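Local coordinates for G-protein alpha subunit Galpha7 (Naegleria fowleri, PDB 6NE6) that probably binds and hydrolyses GTP as the alpha subunit of a heterotrimeric G protein, switching between nucleotide states to relay signals, at residues Asn248-Phe253 / Phe302-Asp307. Sequence-based numbering, arbitrary orientation.
Sequences NKHDLF and FVTALD
Asn248 reaches the loop 302-307 through its amide oxygen. With CG anti to the backbone N (chi1 -173°), the side chain carries OD1 past Val303 CG1 to the backbone N-H of Ala305, a 3.0 Å bond between OD1 and Ala305 N that lies in the plane of the Asn248 side-chain amide. OD1 also takes a weak bond from Lys249 N, while ND2 donates to Ser20 O, which ties the amide to the probable phosphate-binding loop (P-loop) and fixes its flip. Lys249, at the N-cap of helix 250-258, has its CB directed away from 302-307; its NZ forms a salt bridge with Asp129 and a bond to Asp19 O. The sequence Asn-Lys-His-Asp fits the NKxD motif of G proteins, and Val303-Leu306 occupy the position of the TCAT loop of relatives, with Ala305 at its alanine; in relatives both surround the guanine base, consistent with a nucleotide site here. His250 N donates to Val303 O (3.0 Å), the donor lying 29° off the Val303 carbonyl plane. The imidazole and Phe302 cross obliquely, with His250 CD2 3.9 Å from Phe302 CB, and its NE2 is hydrogen-bonded to Lys281 NZ. ND1 donates to Asp251 OD1 (3.0 Å), which lies in the ring plane; OD1 is met on its anti side, 25° out of the carboxylate plane. Asp251 gives its backbone N-H to Thr304 OG1 (N to OG1 2.9 Å), and its side chain lies across that threonine at about a right angle. A water within hydrogen-bonding distance of Asp251 OD2 and Asp307 OD2, 4.3 Å apart, may ease their repulsion; Asp307 OD1 accepts from Asn310 N, capping helix 308-326.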
ATOM      1  N   ASN A 248       8.606   3.552  -0.164  1.00 12.59           N
ATOM      2  CA  ASN A 248       7.969   2.624   0.748  1.00 12.26           C
ATOM      3  C   ASN A 248       8.111   1.191   0.233  1.00 13.02           C
ATOM      4  O   ASN A 248       8.598   0.941  -0.877  1.00 12.65           O
ATOM      5  CB  ASN A 248       6.494   3.026   0.918  1.00 14.81           C
ATOM      6  CG  ASN A 248       5.774   2.233   1.988  1.00 17.92           C
ATOM      7  OD1 ASN A 248       6.359   1.825   2.992  1.00 14.09           O
ATOM      8  ND2 ASN A 248       4.485   2.010   1.770  1.00 15.26           N
ATOM      9  N   LYS A 249       7.702   0.245   1.072  1.00 13.93           N
ATOM     10  CA  LYS A 249       7.796  -1.189   0.779  1.00 12.21           C
ATOM     11  C   LYS A 249       9.245  -1.625   0.579  1.00 15.51           C
ATOM     12  O   LYS A 249       9.529  -2.530  -0.211  1.00 14.15           O
ATOM     13  CB  LYS A 249       6.924  -1.576  -0.423  1.00 14.12           C
ATOM     14  CG  LYS A 249       5.486  -1.058  -0.324  1.00 13.40           C
ATOM     15  CD  LYS A 249       4.618  -1.590  -1.455  1.00 15.39           C
ATOM     16  CE  LYS A 249       3.200  -1.039  -1.363  1.00 16.69           C
ATOM     17  NZ  LYS A 249       2.319  -1.666  -2.410  1.00 18.44           N
ATOM     18  N   HIS A 250      10.157  -0.995   1.327  1.00 13.10           N
ATOM     19  CA  HIS A 250      11.588  -1.264   1.184  1.00 15.09           C
ATOM     20  C   HIS A 250      11.905  -2.746   1.391  1.00 14.87           C
ATOM     21  O   HIS A 250      12.641  -3.348   0.606  1.00 15.96           O
ATOM     22  CB  HIS A 250      12.373  -0.398   2.177  1.00 14.75           C
ATOM     23  CG  HIS A 250      13.823  -0.753   2.277  1.00 14.10           C
ATOM     24  ND1 HIS A 250      14.284  -1.769   3.081  1.00 15.98           N
ATOM     25  CD2 HIS A 250      14.920  -0.198   1.704  1.00 17.49           C
ATOM     26  CE1 HIS A 250      15.598  -1.856   2.971  1.00 18.99           C
ATOM     27  NE2 HIS A 250      16.011  -0.904   2.153  1.00 17.70           N
ATOM     28  N   ASP A 251      11.361  -3.355   2.443  1.00 14.05           N
ATOM     29  CA  ASP A 251      11.710  -4.748   2.718  1.00 15.87           C
ATOM     30  C   ASP A 251      11.162  -5.699   1.645  1.00 14.61           C
ATOM     31  O   ASP A 251      11.811  -6.707   1.324  1.00 14.03           O
ATOM     32  CB  ASP A 251      11.228  -5.132   4.124  1.00 17.44           C
ATOM     33  CG  ASP A 251      12.060  -4.469   5.244  1.00 21.68           C
ATOM     34  OD1 ASP A 251      13.097  -3.824   4.956  1.00 21.53           O
ATOM     35  OD2 ASP A 251      11.666  -4.581   6.426  1.00 24.58           O
ATOM     36  N   LEU A 252       9.997  -5.388   1.057  1.00 14.54           N
ATOM     37  CA  LEU A 252       9.489  -6.188  -0.059  1.00 15.03           C
ATOM     38  C   LEU A 252      10.380  -6.044  -1.287  1.00 15.01           C
ATOM     39  O   LEU A 252      10.672  -7.035  -1.976  1.00 15.83           O
ATOM     40  CB  LEU A 252       8.053  -5.776  -0.393  1.00 17.79           C
ATOM     41  CG  LEU A 252       7.377  -6.518  -1.541  1.00 18.10           C
ATOM     42  CD1 LEU A 252       7.420  -8.010  -1.300  1.00 17.73           C
ATOM     43  CD2 LEU A 252       5.930  -6.029  -1.721  1.00 18.76           C
ATOM     44  N   PHE A 253      10.819  -4.815  -1.567  1.00 13.25           N
ATOM     45  CA  PHE A 253      11.794  -4.575  -2.623  1.00 15.23           C
ATOM     46  C   PHE A 253      13.051  -5.409  -2.406  1.00 13.29           C
ATOM     47  O   PHE A 253      13.548  -6.050  -3.338  1.00 14.93           O
ATOM     48  CB  PHE A 253      12.137  -3.079  -2.681  1.00 13.90           C
ATOM     49  CG  PHE A 253      13.350  -2.777  -3.504  1.00 14.81           C
ATOM     50  CD1 PHE A 253      13.238  -2.623  -4.877  1.00 15.04           C
ATOM     51  CD2 PHE A 253      14.606  -2.645  -2.912  1.00 16.87           C
ATOM     52  CE1 PHE A 253      14.356  -2.336  -5.655  1.00 15.95           C
ATOM     53  CE2 PHE A 253      15.724  -2.359  -3.690  1.00 17.80           C
ATOM     54  CZ  PHE A 253      15.603  -2.213  -5.054  1.00 17.47           C
ATOM     55  N   PHE A 302      13.849   5.984   2.850  1.00 14.76           N
ATOM     56  CA  PHE A 302      13.359   4.638   2.600  1.00 14.10           C
ATOM     57  C   PHE A 302      12.569   4.192   3.816  1.00 14.91           C
ATOM     58  O   PHE A 302      12.956   4.484   4.950  1.00 17.45           O
ATOM     59  CB  PHE A 302      14.516   3.662   2.359  1.00 14.85           C
ATOM     60  CG  PHE A 302      15.348   3.991   1.153  1.00 14.20           C
ATOM     61  CD1 PHE A 302      14.878   3.708  -0.122  1.00 16.93           C
ATOM     62  CD2 PHE A 302      16.591   4.579   1.293  1.00 22.89           C
ATOM     63  CE1 PHE A 302      15.639   3.989  -1.232  1.00 18.69           C
ATOM     64  CE2 PHE A 302      17.359   4.875   0.178  1.00 28.65           C
ATOM     65  CZ  PHE A 302      16.875   4.579  -1.086  1.00 22.75           C
ATOM     66  N   VAL A 303      11.482   3.451   3.595  1.00 12.99           N
ATOM     67  CA  VAL A 303      10.668   2.999   4.719  1.00 13.42           C
ATOM     68  C   VAL A 303       9.968   1.691   4.367  1.00 12.69           C
ATOM     69  O   VAL A 303       9.763   1.360   3.199  1.00 12.84           O
ATOM     70  CB  VAL A 303       9.647   4.085   5.141  1.00 14.55           C
ATOM     71  CG1 VAL A 303       8.580   4.261   4.093  1.00 15.79           C
ATOM     72  CG2 VAL A 303       9.034   3.755   6.503  1.00 18.51           C
ATOM     73  N   THR A 304       9.640   0.916   5.398  1.00 12.54           N
ATOM     74  CA  THR A 304       8.751  -0.232   5.255  1.00 11.56           C
ATOM     75  C   THR A 304       7.593   0.028   6.204  1.00 12.14           C
ATOM     76  O   THR A 304       7.721  -0.182   7.411  1.00 15.30           O
ATOM     77  CB  THR A 304       9.460  -1.541   5.574  1.00 15.04           C
ATOM     78  OG1 THR A 304      10.558  -1.708   4.672  1.00 14.80           O
ATOM     79  CG2 THR A 304       8.496  -2.718   5.395  1.00 17.69           C
ATOM     80  N   ALA A 305       6.477   0.513   5.656  1.00 12.99           N
ATOM     81  CA  ALA A 305       5.348   0.900   6.494  1.00 15.88           C
ATOM     82  C   ALA A 305       4.794  -0.275   7.288  1.00 15.59           C
ATOM     83  O   ALA A 305       4.266  -0.082   8.385  1.00 14.71           O
ATOM     84  CB  ALA A 305       4.243   1.523   5.633  1.00 17.52           C
ATOM     85  N   LEU A 306       4.911  -1.499   6.766  1.00 12.89           N
ATOM     86  CA  LEU A 306       4.426  -2.660   7.504  1.00 16.61           C
ATOM     87  C   LEU A 306       5.291  -2.968   8.721  1.00 15.76           C
ATOM     88  O   LEU A 306       4.861  -3.722   9.601  1.00 19.54           O
ATOM     89  CB  LEU A 306       4.352  -3.879   6.579  1.00 18.22           C
ATOM     90  CG  LEU A 306       3.273  -3.822   5.497  1.00 17.75           C
ATOM     91  CD1 LEU A 306       3.468  -4.958   4.494  1.00 22.91           C
ATOM     92  CD2 LEU A 306       1.888  -3.941   6.142  1.00 17.23           C
ATOM     93  N   ASP A 307       6.490  -2.394   8.794  1.00 15.18           N
ATOM     94  CA  ASP A 307       7.368  -2.545   9.958  1.00 15.97           C
ATOM     95  C   ASP A 307       7.123  -1.356  10.880  1.00 18.71           C
ATOM     96  O   ASP A 307       7.676  -0.271  10.672  1.00 20.18           O
ATOM     97  CB  ASP A 307       8.829  -2.621   9.517  1.00 18.07           C
ATOM     98  CG  ASP A 307       9.798  -2.805  10.690  1.00 26.98           C
ATOM     99  OD1 ASP A 307       9.446  -2.490  11.841  1.00 25.34           O
ATOM    100  OD2 ASP A 307      10.931  -3.263  10.451  1.00 30.48           O
TER
HETATM  101  O   HOH W   1      12.581  -0.619   5.856  1.00 22.47           O
HETATM  102  O   HOH W   2      12.373  -2.634   8.009  1.00 24.80           O